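Local coordinates for histidine--tRNA ligase (Thermus thermophilus, PDB 1H4V), which attaches L-histidine to its cognate tRNA(His) at the expense of ATP, working as a homodimeric class II aminoacyl-tRNA synthetase, at residues Phe13-Glu16 with Leu17-His20; Arg22-Ala25 with Thr26-Val30; Leu314-Ala318 with Glu319-Leu323; Tyr346-Glu349 with Ala350-Arg354; Gly382-Gly385 with Glu386-Arg390. All coordinates share one frame; numbering follows the deposited sequence.

Contact 1: Phe13-Glu16 with Leu17-His20; sequences FGKE and LRMH. With SO4 (sulfate ion), chain B.
Gly14, Lys15 and Glu16 offer their carbonyl oxygens to the amides four residues on, in an early turn of helix 14-33: Arg18 N to Gly14 O (3.1 Å, N-H...O 163°), Met19 N to Lys15 O (2.8 Å) and His20 N to Glu16 O. The side chains fan out from this turn with distinct tasks. Arg18 bends at chi3 (55°), which turns the edge of its guanidinium to a sulfate ion, probably from the crystallisation liquor. The sulfur lies in the guanidinium plane, and two nearly straight bonds form, NE to sulfate O4 at 2.6 Å and NH2 to sulfate O1 at 2.9 Å. Lys15 crosses Arg18 at a slant, its CG 4.0 Å from Arg18 NH1, while its extended chain carries NZ to a salt bridge with Glu325. Glu16 and His20 run side by side in the same direction, carboxylate and imidazole planes 82° apart. Their ends, OE2 and NE2, are 4.2 Å apart. A water in the imidazole plane sits 2.7 Å from His20 NE2 and apparently also meets Glu16 OE2, too closely to be trusted. Glu16 OE1 pairs with Lys10. Met19 faces helix 309-318, and the ring of Phe13 meets His93 of the second subunit edge to face. The turn thus combines a positively charged, anion-binding side with a carboxylate and imidazole with a water between them; Glu16 could favour a protonated His20, though its pairing with Lys10 would probably temper this.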
# COMPACT_ATOMS: atom_id res chain seq x y z
N PHE A 13 -0.01 11.58 5.70
CA PHE A 13 0.90 11.41 6.81
C PHE A 13 0.18 11.84 8.08
O PHE A 13 -0.93 12.34 8.00
CB PHE A 13 2.20 12.21 6.58
CG PHE A 13 2.01 13.70 6.54
CD1 PHE A 13 2.12 14.46 7.71
CD2 PHE A 13 1.79 14.36 5.33
CE1 PHE A 13 2.02 15.85 7.67
CE2 PHE A 13 1.68 15.75 5.29
CZ PHE A 13 1.80 16.50 6.46
N GLY A 14 0.79 11.62 9.24
CA GLY A 14 0.12 11.99 10.48
C GLY A 14 -1.23 11.29 10.68
O GLY A 14 -1.41 10.12 10.31
N LYS A 15 -2.19 12.00 11.24
CA LYS A 15 -3.50 11.41 11.50
C LYS A 15 -4.28 10.91 10.29
O LYS A 15 -4.92 9.87 10.35
CB LYS A 15 -4.35 12.38 12.32
CG LYS A 15 -3.89 12.41 13.77
CD LYS A 15 -4.68 13.36 14.63
CE LYS A 15 -4.20 13.24 16.07
NZ LYS A 15 -4.87 14.23 16.96
N GLU A 16 -4.23 11.65 9.19
CA GLU A 16 -4.96 11.24 8.00
C GLU A 16 -4.49 9.86 7.55
O GLU A 16 -5.30 8.99 7.24
CB GLU A 16 -4.73 12.27 6.88
CG GLU A 16 -5.21 11.81 5.53
CD GLU A 16 -6.09 12.83 4.84
OE1 GLU A 16 -5.60 13.95 4.54
OE2 GLU A 16 -7.27 12.51 4.60
N LEU A 17 -3.18 9.65 7.53
CA LEU A 17 -2.63 8.37 7.13
C LEU A 17 -3.08 7.28 8.11
O LEU A 17 -3.50 6.19 7.70
CB LEU A 17 -1.10 8.41 7.13
CG LEU A 17 -0.29 7.52 6.19
CD1 LEU A 17 1.02 7.15 6.90
CD2 LEU A 17 -1.04 6.27 5.80
N ARG A 18 -2.99 7.59 9.40
CA ARG A 18 -3.37 6.63 10.43
C ARG A 18 -4.84 6.24 10.31
O ARG A 18 -5.19 5.09 10.54
CB ARG A 18 -3.02 7.18 11.82
CG ARG A 18 -1.52 7.10 12.14
CD ARG A 18 -1.16 7.86 13.42
NE ARG A 18 -1.97 7.42 14.56
CZ ARG A 18 -2.32 8.21 15.57
NH1 ARG A 18 -1.93 9.47 15.59
NH2 ARG A 18 -3.04 7.72 16.57
N MET A 19 -5.68 7.19 9.93
CA MET A 19 -7.09 6.91 9.77
C MET A 19 -7.27 5.92 8.61
O MET A 19 -8.02 4.95 8.73
CB MET A 19 -7.87 8.19 9.49
CG MET A 19 -9.36 8.01 9.58
SD MET A 19 -9.86 7.22 11.15
CE MET A 19 -9.83 8.62 12.25
N HIS A 20 -6.57 6.15 7.50
CA HIS A 20 -6.65 5.27 6.34
C HIS A 20 -6.17 3.86 6.69
O HIS A 20 -6.75 2.86 6.25
CB HIS A 20 -5.79 5.79 5.18
CG HIS A 20 -6.45 6.85 4.35
ND1 HIS A 20 -6.26 6.95 2.99
CD2 HIS A 20 -7.31 7.84 4.69
CE1 HIS A 20 -6.98 7.95 2.52
NE2 HIS A 20 -7.63 8.51 3.53
S SO4 B . -3.00 4.01 15.46
O1 SO4 B . -3.54 4.85 16.55
O2 SO4 B . -4.09 3.21 14.87
O3 SO4 B . -1.97 3.09 15.98
O4 SO4 B . -2.39 4.87 14.43
O HOH W 1 -8.92 10.75 4.22

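Contact 2: Arg22-Ala25 with Thr26-Val30; sequences RIVA and TARKV. With SO4 (sulfate ion), chain B.
Arg22 O takes two donors from Thr26, one residue serving it with both backbone and side chain: Thr26 N at 2.8 Å and Thr26 OG1 at 3.0 Å from Arg22 O. They approach from opposite faces of the carbonyl plane, the amide moderately tilted from it and the hydroxyl above it by 38°. The hydroxyl reaches back because OG1 stands anti to the carbonyl carbon of Thr26, beside its own backbone N (chi1 -67°). The Arg22 side chain leaves in another direction and presents the edge of its guanidinium to the sulfate ion, with NE 2.9 Å from sulfate O2 and a weak second bond from NH2 to sulfate O1; Arg18 holds the same ion. Ile23 O receives Ala27 N at 3.1 Å, while its side chain packs on Val309, Val312 and Ala313 of helix 309-318. Val24 O accepts Arg28 N at 2.8 Å, and Val24 CG1 comes within 4.2 Å of Arg28 NH1 as the two side chains slant across one another. The bend of Arg28 at chi3 (-76°) brings NH1 back beside Val24, and Arg28 NH2 forms a salt bridge with Glu38. Ala25 O closes the series by taking Lys29 N at 3.1 Å. This is regular alpha-helix in the catalytic region, and its polar groups divide the work: the threonine hydroxyl is satisfied within the helix by a carbonyl that is already bonded, while the arginines carry their charge outward, Arg28 to a carboxylate and Arg22 to a bound anion.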
# COMPACT_ATOMS: atom_id res chain seq x y z
N ARG A 22 -6.24 2.45 9.60
CA ARG A 22 -7.18 1.81 10.51
C ARG A 22 -8.31 1.21 9.69
O ARG A 22 -8.72 0.07 9.90
CB ARG A 22 -7.75 2.82 11.50
CG ARG A 22 -6.88 3.07 12.71
CD ARG A 22 -7.75 3.39 13.91
NE ARG A 22 -6.96 3.72 15.09
CZ ARG A 22 -7.50 3.91 16.30
NH1 ARG A 22 -8.81 3.80 16.46
NH2 ARG A 22 -6.72 4.23 17.33
N ILE A 23 -8.82 2.02 8.76
CA ILE A 23 -9.90 1.60 7.90
C ILE A 23 -9.54 0.34 7.14
O ILE A 23 -10.32 -0.62 7.13
CB ILE A 23 -10.27 2.73 6.93
CG1 ILE A 23 -10.77 3.94 7.74
CG2 ILE A 23 -11.35 2.28 5.97
CD1 ILE A 23 -11.04 5.18 6.92
N VAL A 24 -8.36 0.33 6.52
CA VAL A 24 -7.93 -0.84 5.77
C VAL A 24 -7.68 -2.02 6.71
O VAL A 24 -8.05 -3.16 6.38
CB VAL A 24 -6.66 -0.53 4.91
CG1 VAL A 24 -6.05 -1.80 4.38
CG2 VAL A 24 -7.05 0.36 3.72
N ALA A 25 -7.07 -1.78 7.87
CA ALA A 25 -6.80 -2.85 8.84
C ALA A 25 -8.11 -3.49 9.29
O ALA A 25 -8.17 -4.70 9.52
CB ALA A 25 -6.03 -2.31 10.06
N THR A 26 -9.15 -2.68 9.42
CA THR A 26 -10.44 -3.21 9.83
C THR A 26 -11.04 -4.08 8.72
O THR A 26 -11.56 -5.16 9.00
CB THR A 26 -11.40 -2.08 10.16
OG1 THR A 26 -10.93 -1.41 11.34
CG2 THR A 26 -12.80 -2.62 10.41
N ALA A 27 -10.97 -3.62 7.48
CA ALA A 27 -11.50 -4.40 6.37
C ALA A 27 -10.72 -5.72 6.31
O ALA A 27 -11.30 -6.79 6.12
CB ALA A 27 -11.36 -3.64 5.05
N ARG A 28 -9.40 -5.64 6.48
CA ARG A 28 -8.60 -6.84 6.43
C ARG A 28 -9.06 -7.86 7.47
O ARG A 28 -9.18 -9.05 7.17
CB ARG A 28 -7.10 -6.53 6.64
CG ARG A 28 -6.25 -7.79 6.81
CD ARG A 28 -4.76 -7.51 6.99
NE ARG A 28 -4.10 -7.16 5.73
CZ ARG A 28 -3.72 -5.93 5.38
NH1 ARG A 28 -3.93 -4.91 6.21
NH2 ARG A 28 -3.15 -5.72 4.21
N LYS A 29 -9.35 -7.40 8.69
CA LYS A 29 -9.79 -8.29 9.75
C LYS A 29 -11.13 -8.96 9.44
O LYS A 29 -11.26 -10.18 9.57
CB LYS A 29 -9.91 -7.55 11.09
CG LYS A 29 -10.44 -8.41 12.25
CD LYS A 29 -10.57 -7.63 13.55
CE LYS A 29 -11.71 -6.61 13.51
NZ LYS A 29 -11.95 -5.94 14.83
N VAL A 30 -12.12 -8.18 9.04
CA VAL A 30 -13.43 -8.77 8.75
C VAL A 30 -13.44 -9.61 7.48
O VAL A 30 -14.03 -10.69 7.45
CB VAL A 30 -14.55 -7.68 8.66
CG1 VAL A 30 -14.37 -6.64 9.75
CG2 VAL A 30 -14.57 -7.05 7.31
S SO4 B . -3.00 4.01 15.46
O1 SO4 B . -3.54 4.85 16.55
O2 SO4 B . -4.09 3.21 14.87
O3 SO4 B . -1.97 3.09 15.98
O4 SO4 B . -2.39 4.87 14.43

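Contact 3: Leu314-Ala318 with Glu319-Leu323; sequences LALEA and EGFGL
A Schellman motif ends helix 309-318, tying Leu316 and Glu317 to Phe321 and Gly320 just beyond it. The evidence is a pair of bonds back into the last turn, Phe321 N to Leu316 O at 2.9 Å and Gly320 N to Glu317 O at 2.8 Å, together with a positive phi of 89° at Gly320. The second donor stands well above the carbonyl plane, 64° out of it. Glu319 N still makes a helical bond to Ala315 O (3.1 Å) and a weak one to Leu316 O. On the side-chain level, Leu316 CD2 sits over one face of the Phe321 ring, 3.9 Å from the ring centroid and 16° off the normal, a CH-pi contact. Leu316 CB adds 3.9 Å packing against Phe321 CB. Putting an alanine in place of Phe321 would probably strip Leu316 CD2 of its aromatic cover and leave the helix end held mainly by its backbone bonds. Glu319 sends its carboxylate away from the turn to Arg157 and His273, and Leu316 also rests on Met19 of helix 14-33. With glycine at the first position to leave helical angles and an apolar pair joining the residue after it to the last turn, this is the classical Schellman ending with its hydrophobic contact, here leading the chain out toward strand 331-335.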
# COMPACT_ATOMS: atom_id res chain seq x y z
N LEU A 314 -14.32 10.44 5.99
CA LEU A 314 -15.14 11.63 6.14
C LEU A 314 -16.36 11.29 7.01
O LEU A 314 -16.74 12.07 7.89
CB LEU A 314 -15.61 12.17 4.79
CG LEU A 314 -14.64 13.09 4.03
CD1 LEU A 314 -15.18 13.33 2.62
CD2 LEU A 314 -14.47 14.40 4.77
N ALA A 315 -16.96 10.14 6.76
CA ALA A 315 -18.12 9.73 7.55
C ALA A 315 -17.73 9.63 9.03
O ALA A 315 -18.47 10.08 9.90
CB ALA A 315 -18.67 8.41 7.05
N LEU A 316 -16.57 9.04 9.31
CA LEU A 316 -16.11 8.91 10.69
C LEU A 316 -15.91 10.29 11.30
O LEU A 316 -16.33 10.55 12.43
CB LEU A 316 -14.79 8.13 10.76
CG LEU A 316 -14.91 6.61 10.64
CD1 LEU A 316 -13.53 5.98 10.65
CD2 LEU A 316 -15.75 6.06 11.79
N GLU A 317 -15.27 11.17 10.54
CA GLU A 317 -15.01 12.54 10.97
C GLU A 317 -16.34 13.23 11.29
O GLU A 317 -16.47 13.92 12.30
CB GLU A 317 -14.30 13.29 9.85
CG GLU A 317 -13.93 14.73 10.16
CD GLU A 317 -13.25 15.40 8.98
OE1 GLU A 317 -13.96 15.83 8.04
OE2 GLU A 317 -12.00 15.49 8.98
N ALA A 318 -17.32 13.05 10.41
CA ALA A 318 -18.64 13.65 10.59
C ALA A 318 -19.29 13.18 11.90
O ALA A 318 -19.99 13.94 12.55
CB ALA A 318 -19.54 13.31 9.40
N GLU A 319 -19.06 11.92 12.27
CA GLU A 319 -19.61 11.38 13.50
C GLU A 319 -18.77 11.79 14.70
O GLU A 319 -19.04 11.40 15.83
CB GLU A 319 -19.66 9.85 13.45
CG GLU A 319 -20.70 9.27 12.51
CD GLU A 319 -21.01 7.83 12.85
OE1 GLU A 319 -20.63 7.39 13.95
OE2 GLU A 319 -21.65 7.13 12.02
N GLY A 320 -17.73 12.59 14.45
CA GLY A 320 -16.87 13.05 15.52
C GLY A 320 -15.70 12.16 15.89
O GLY A 320 -14.91 12.52 16.75
N PHE A 321 -15.56 11.01 15.24
CA PHE A 321 -14.45 10.11 15.54
C PHE A 321 -13.09 10.80 15.43
O PHE A 321 -12.66 11.21 14.35
CB PHE A 321 -14.47 8.89 14.62
CG PHE A 321 -15.37 7.78 15.10
CD1 PHE A 321 -16.75 7.97 15.18
CD2 PHE A 321 -14.84 6.56 15.49
CE1 PHE A 321 -17.58 6.95 15.64
CE2 PHE A 321 -15.66 5.53 15.94
CZ PHE A 321 -17.04 5.72 16.02
N GLY A 322 -12.42 10.93 16.57
CA GLY A 322 -11.11 11.54 16.60
C GLY A 322 -10.10 10.43 16.80
O GLY A 322 -10.45 9.32 17.20
N LEU A 323 -8.83 10.72 16.53
CA LEU A 323 -7.79 9.72 16.68
C LEU A 323 -6.86 10.17 17.80
O LEU A 323 -6.53 11.35 17.91
CB LEU A 323 -7.02 9.60 15.36
CG LEU A 323 -6.48 8.26 14.85
CD1 LEU A 323 -7.57 7.21 14.88
CD2 LEU A 323 -5.97 8.44 13.43

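Contact 4: Tyr346-Glu349 with Ala350-Arg354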
# COMPACT_ATOMS: atom_id res chain seq x y z
N TYR A 346 25.09 6.77 19.55
CA TYR A 346 25.58 5.40 19.77
C TYR A 346 24.70 4.65 20.75
O TYR A 346 24.43 3.46 20.56
CB TYR A 346 27.01 5.41 20.31
CG TYR A 346 27.99 6.12 19.42
CD1 TYR A 346 29.12 6.73 19.95
CD2 TYR A 346 27.79 6.19 18.04
CE1 TYR A 346 30.02 7.40 19.13
CE2 TYR A 346 28.69 6.84 17.22
CZ TYR A 346 29.80 7.45 17.76
OH TYR A 346 30.71 8.11 16.95
N LEU A 347 24.26 5.34 21.79
CA LEU A 347 23.40 4.73 22.80
C LEU A 347 22.02 4.41 22.21
O LEU A 347 21.50 3.32 22.38
CB LEU A 347 23.25 5.65 24.02
CG LEU A 347 22.25 5.18 25.08
CD1 LEU A 347 22.62 3.78 25.55
CD2 LEU A 347 22.26 6.16 26.26
N ALA A 348 21.42 5.38 21.51
CA ALA A 348 20.12 5.15 20.90
C ALA A 348 20.19 3.97 19.91
O ALA A 348 19.29 3.12 19.88
CB ALA A 348 19.64 6.41 20.18
N GLU A 349 21.25 3.91 19.12
CA GLU A 349 21.39 2.81 18.17
C GLU A 349 21.51 1.46 18.88
O GLU A 349 21.07 0.44 18.35
CB GLU A 349 22.60 3.03 17.26
CG GLU A 349 22.24 3.47 15.85
CD GLU A 349 21.32 2.47 15.15
OE1 GLU A 349 21.69 1.27 15.07
OE2 GLU A 349 20.23 2.87 14.68
N ALA A 350 22.09 1.46 20.08
CA ALA A 350 22.25 0.23 20.85
C ALA A 350 20.92 -0.24 21.43
O ALA A 350 20.77 -1.41 21.79
CB ALA A 350 23.25 0.46 21.99
N LEU A 351 19.96 0.67 21.51
CA LEU A 351 18.64 0.36 22.06
C LEU A 351 17.59 0.03 21.00
O LEU A 351 16.53 -0.51 21.32
CB LEU A 351 18.18 1.52 22.94
CG LEU A 351 19.06 1.79 24.17
CD1 LEU A 351 18.67 3.09 24.84
CD2 LEU A 351 18.92 0.61 25.15
N ARG A 352 17.87 0.38 19.75
CA ARG A 352 16.94 0.13 18.64
C ARG A 352 17.20 -1.24 18.02
O ARG A 352 18.32 -1.74 18.08
CB ARG A 352 17.12 1.16 17.52
CG ARG A 352 16.93 2.59 17.89
CD ARG A 352 17.67 3.43 16.86
NE ARG A 352 17.41 4.84 17.04
CZ ARG A 352 17.96 5.81 16.31
NH1 ARG A 352 18.82 5.51 15.34
NH2 ARG A 352 17.62 7.07 16.55
N PRO A 353 16.18 -1.83 17.38
CA PRO A 353 14.83 -1.29 17.25
C PRO A 353 13.84 -1.81 18.30
O PRO A 353 12.65 -1.51 18.22
CB PRO A 353 14.43 -1.73 15.85
CG PRO A 353 15.02 -3.09 15.80
CD PRO A 353 16.41 -2.88 16.37
N ARG A 354 14.32 -2.57 19.27
CA ARG A 354 13.44 -3.11 20.31
C ARG A 354 12.77 -1.98 21.07
O ARG A 354 11.63 -2.09 21.51
CB ARG A 354 14.22 -3.99 21.29
CG ARG A 354 13.39 -4.45 22.48
CD ARG A 354 14.15 -5.44 23.35
NE ARG A 354 14.33 -6.72 22.67
CZ ARG A 354 14.82 -7.81 23.25
NH1 ARG A 354 15.19 -7.78 24.53
NH2 ARG A 354 14.94 -8.93 22.55
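Glu349 and Arg352 form a salt bridge at the end of helix 338-351, the helix of a beta-alpha-beta unit with strands 331-335 and 357-359 in the anticodon-binding domain. Glu349 has an unusual chi1 of -105° and bends again at chi2, so that its carboxylate curls round toward the following turn. Arg352 instead stays extended from CG to NE and runs back along the helix, its CG 3.1 Å from Ala348 O. The two side chains meet at about a right angle, with carboxylate and guanidinium planes 77° apart. Ala348 CB, 4.2 Å from Arg352 NE, and the backbone N of Glu349 lie over one face of the guanidinium. Further round, Leu347 CG is anti to its backbone N, which lets its CD1 approach Leu351 CD1 to 4.1 Å on the side facing Leu333 and Leu331. The backbone is unwinding here: Ala350 N reaches Tyr346 O at 3.1 Å, Leu351 N bonds Ala348 O at 3.0 Å and Leu347 O only weakly, and the Arg352 amide makes weak bonds alone before a cis peptide leads into Pro353. Across the dimer, Arg352 NH1 also pairs with Glu142 of the second subunit and Tyr346 OH bonds His243 of that subunit, linking this domain to the partner's catalytic region. Within the helix end, Arg352 NH1 meets the anti lone pair of Glu349 OE2 at 3.1 Å, with that oxygen only 8° out of the guanidinium plane.

Contact 5: Gly382-Gly385 with Glu386-Arg390; sequences GFLG and EDELR
Gly385 O accepts Leu389 N at 2.9 Å, with the donor almost in line with the C=O bond, at 168°. This bond starts helix 386-391, with Gly385 at its N-cap right after strand 380-384. Glu388, the third residue of the helix, folds back over the same glycine. Its OE2 lies 3.0 Å from Gly385 N, but an N-H...O angle of 122° makes the bond weak. Chi1 of 22°, far from a staggered value, and a bend at chi2 bring Glu388 CG to 3.0 Å from Gly385 N and 3.5 Å from Phe383 O, a tight fit that may reflect some strain. As in a capping box, the side chain three residues past the N-cap returns to the N-cap amide, but weakly, and glycine has no side chain to reciprocate, so the full motif is absent. The second carboxylate oxygen, OE1, bonds the hydroxyl of Thr395 on the neighbouring strand. Leu389 lays its CG 3.2 Å from Gly385 O and packs on helix 338-351, while Leu384 CD2 is 4.2 Å from Glu388 CG. An alanine replacing Glu388 would probably leave the Gly385 amide and the Thr395 hydroxyl without this partner and open a gap beside Leu384. A carboxylate buried at the first turn of a helix lies close to the positive end of its dipole, which is likely to favour the ionised form and to offset part of the cost of burying it.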
# COMPACT_ATOMS: atom_id res chain seq x y z
N GLY A 382 16.77 11.04 28.68
CA GLY A 382 18.11 10.60 29.02
C GLY A 382 19.06 11.77 28.93
O GLY A 382 18.89 12.65 28.09
N PHE A 383 20.06 11.80 29.80
CA PHE A 383 21.00 12.89 29.77
C PHE A 383 22.43 12.41 29.69
O PHE A 383 22.84 11.53 30.45
CB PHE A 383 20.81 13.79 30.99
CG PHE A 383 19.45 14.41 31.07
CD1 PHE A 383 18.37 13.68 31.55
CD2 PHE A 383 19.24 15.72 30.63
CE1 PHE A 383 17.09 14.24 31.58
CE2 PHE A 383 17.97 16.29 30.66
CZ PHE A 383 16.89 15.55 31.14
N LEU A 384 23.18 12.98 28.76
CA LEU A 384 24.58 12.63 28.57
C LEU A 384 25.46 13.87 28.60
O LEU A 384 25.38 14.73 27.72
CB LEU A 384 24.77 11.90 27.24
CG LEU A 384 24.20 10.49 27.09
CD1 LEU A 384 24.38 10.04 25.65
CD2 LEU A 384 24.93 9.53 28.03
N GLY A 385 26.28 13.96 29.63
CA GLY A 385 27.17 15.08 29.76
C GLY A 385 28.57 14.58 30.04
O GLY A 385 28.83 13.37 30.04
N GLU A 386 29.48 15.52 30.28
CA GLU A 386 30.87 15.21 30.56
C GLU A 386 30.98 14.16 31.66
O GLU A 386 31.74 13.20 31.53
CB GLU A 386 31.59 16.48 30.98
CG GLU A 386 33.09 16.39 30.95
CD GLU A 386 33.74 17.70 31.31
OE1 GLU A 386 34.97 17.81 31.11
OE2 GLU A 386 33.04 18.61 31.81
N ASP A 387 30.21 14.33 32.73
CA ASP A 387 30.23 13.40 33.85
C ASP A 387 29.84 11.96 33.47
O ASP A 387 30.57 11.02 33.77
CB ASP A 387 29.31 13.90 34.97
CG ASP A 387 29.69 15.29 35.48
OD1 ASP A 387 29.52 16.27 34.72
OD2 ASP A 387 30.15 15.40 36.64
N GLU A 388 28.69 11.78 32.82
CA GLU A 388 28.30 10.42 32.45
C GLU A 388 29.22 9.85 31.38
O GLU A 388 29.46 8.64 31.35
CB GLU A 388 26.84 10.33 31.99
CG GLU A 388 26.19 11.62 31.50
CD GLU A 388 25.75 12.52 32.63
OE1 GLU A 388 25.04 12.02 33.53
OE2 GLU A 388 26.12 13.72 32.62
N LEU A 389 29.75 10.70 30.51
CA LEU A 389 30.65 10.22 29.47
C LEU A 389 31.93 9.64 30.07
O LEU A 389 32.38 8.57 29.66
CB LEU A 389 30.99 11.33 28.48
CG LEU A 389 29.87 11.75 27.50
CD1 LEU A 389 30.45 12.66 26.43
CD2 LEU A 389 29.27 10.51 26.85
N ARG A 390 32.50 10.32 31.05
CA ARG A 390 33.72 9.84 31.69
C ARG A 390 33.46 8.58 32.49
O ARG A 390 34.34 7.72 32.61
CB ARG A 390 34.30 10.92 32.61

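Along the chain the five contacts follow in series and gather in two groups. Contacts 1 and 2 are successive parts of helix 14-33, their centres about 14 Å apart, and both hold the same sulfate. Contact 3, at the end of helix 309-318, lies about 13 Å from contact 1 by centres and touches it where Leu323 and Leu316 meet Arg18 and Met19. Contacts 4 and 5 belong to the anticodon-binding domain, their centres about 17 Å apart, at the ends of helix 338-351 and strand 380-384. Between contacts 3 and 5 the centres are about 46 Å apart. Contacts 1, 2 and 4 also reach the second subunit, so the dimer interface involves both domains.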